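Local coordinates for protein amoebiasin-2 (Entamoeba histolytica, PDB 3M86) that inhibits the parasite's own cysteine proteases, wedging three loops at one end of an immunoglobulin-like beta-sandwich into the substrate-binding site of the target enzyme, at residues I8-E11 against K12-H15. Sequence-based numbering, arbitrary orientation.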
loop_
_atom_site.group_PDB
_atom_site.type_symbol
_atom_site.label_atom_id
_atom_site.label_comp_id
_atom_site.label_asym_id
_atom_site.label_seq_id
_atom_site.Cartn_x
_atom_site.Cartn_y
_atom_site.Cartn_z
ATOM N N ILE A 8 9.943 0.023 0.305
ATOM C CA ILE A 8 8.887 0.921 0.770
ATOM C C ILE A 8 8.291 1.665 -0.422
ATOM O O ILE A 8 9.019 2.244 -1.235
ATOM C CB ILE A 8 9.417 1.915 1.810
ATOM C CG1 ILE A 8 9.879 1.158 3.061
ATOM C CG2 ILE A 8 8.312 2.906 2.196
ATOM C CD1 ILE A 8 10.522 2.022 4.115
ATOM N N LEU A 9 6.968 1.614 -0.542
ATOM C CA LEU A 9 6.284 2.322 -1.622
ATOM C C LEU A 9 5.341 3.339 -1.009
ATOM O O LEU A 9 4.644 3.038 -0.041
ATOM C CB LEU A 9 5.495 1.351 -2.483
ATOM C CG LEU A 9 6.328 0.341 -3.269
ATOM C CD1 LEU A 9 5.442 -0.665 -3.956
ATOM C CD2 LEU A 9 7.201 1.086 -4.286
ATOM N N THR A 10 5.338 4.549 -1.572
ATOM C CA THR A 10 4.435 5.599 -1.120
ATOM C C THR A 10 3.648 6.166 -2.296
ATOM O O THR A 10 3.758 5.681 -3.418
ATOM C CB THR A 10 5.205 6.753 -0.448
ATOM O OG1 THR A 10 5.867 7.542 -1.449
ATOM C CG2 THR A 10 6.219 6.213 0.551
ATOM N N GLU A 11 2.863 7.202 -2.042
ATOM C CA GLU A 11 2.102 7.855 -3.100
ATOM C C GLU A 11 3.032 8.313 -4.215
ATOM O O GLU A 11 2.644 8.374 -5.382
ATOM C CB GLU A 11 1.366 9.080 -2.538
ATOM C CG GLU A 11 0.236 8.765 -1.552
ATOM C CD GLU A 11 0.686 8.664 -0.099
ATOM O OE1 GLU A 11 -0.185 8.832 0.789
ATOM O OE2 GLU A 11 1.885 8.391 0.152
ATOM N N LYS A 12 4.258 8.648 -3.846
ATOM C CA LYS A 12 5.198 9.228 -4.801
ATOM C C LYS A 12 5.696 8.228 -5.844
ATOM O O LYS A 12 6.219 8.636 -6.891
ATOM C CB LYS A 12 6.351 9.900 -4.062
ATOM C CG LYS A 12 5.868 11.032 -3.145
ATOM C CD LYS A 12 7.002 11.948 -2.717
ATOM C CE LYS A 12 7.573 12.689 -3.905
ATOM N NZ LYS A 12 8.681 13.593 -3.504
ATOM N N GLU A 13 5.534 6.937 -5.564
ATOM C CA GLU A 13 5.992 5.864 -6.455
ATOM C C GLU A 13 4.894 5.328 -7.369
ATOM O O GLU A 13 5.024 4.267 -7.958
ATOM C CB GLU A 13 6.619 4.718 -5.655
ATOM C CG GLU A 13 8.000 5.044 -5.120
ATOM C CD GLU A 13 7.973 6.093 -4.027
ATOM O OE1 GLU A 13 7.250 5.891 -3.027
ATOM O OE2 GLU A 13 8.683 7.114 -4.154
ATOM N N ASP A 14 3.808 6.081 -7.496
ATOM C CA ASP A 14 2.754 5.725 -8.441
ATOM C C ASP A 14 3.370 5.395 -9.805
ATOM O O ASP A 14 4.203 6.140 -10.317
ATOM C CB ASP A 14 1.777 6.889 -8.585
ATOM C CG ASP A 14 0.524 6.516 -9.353
ATOM O OD1 ASP A 14 -0.164 7.430 -9.862
ATOM O OD2 ASP A 14 0.228 5.313 -9.454
ATOM N N HIS A 15 2.940 4.271 -10.371
ATOM C CA HIS A 15 3.384 3.793 -11.685
ATOM C C HIS A 15 4.804 3.227 -11.725
ATOM O O HIS A 15 5.324 2.923 -12.804
ATOM C CB HIS A 15 3.198 4.867 -12.768
ATOM C CG HIS A 15 1.770 5.257 -12.980
ATOM N ND1 HIS A 15 0.800 4.348 -13.344
ATOM C CD2 HIS A 15 1.146 6.455 -12.876
ATOM C CE1 HIS A 15 -0.363 4.968 -13.450
ATOM N NE2 HIS A 15 -0.180 6.247 -13.174
#
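Glu13 folds back over Thr10 where the chain leaves strand 6-9 and makes a single turn, 3-10 at Glu11 and Lys12, before crossing to strand 17-20 of the other sheet. Glu13 CB lies 3.9 Å from Leu9 CD2 and 3.8 Å from Thr10 O, and its CG passes the same leucine methyl at 4.1 Å. A bend at chi2 (69°) then swings the carboxylate back to the start of the turn, bringing Glu13 CD to 3.6 Å from Thr10 OG1. There Glu13 OE1 takes two hydrogen bonds from one residue: Thr10 N, 2.8 Å away, meets OE1 nearly in line with its C-O bond, while Thr10 OG1, at 2.7 Å, comes from the syn side, 25° out of the carboxylate plane. OE2 makes no hydrogen bond to Thr10. A chi1 of 75° tucks Thr10 OG1 back over its own backbone, where it accepts from Lys12 N (3.1 Å), an ST turn. Glu13 N binds Thr10 O at 3.1 Å, from above the carbonyl plane, closing a type I beta turn over Glu11 and Lys12. Tyr106 OH on strand 102-110 also bonds Thr10 O, tying the turn to the second sheet. Because Glu13 OE1 accepts both the amide and the hydroxyl hydrogen of Thr10, the hydroxyl proton is committed to Glu13 and its oxygen turned to Lys12 N; the paired donors would probably stabilise the ionised carboxylate.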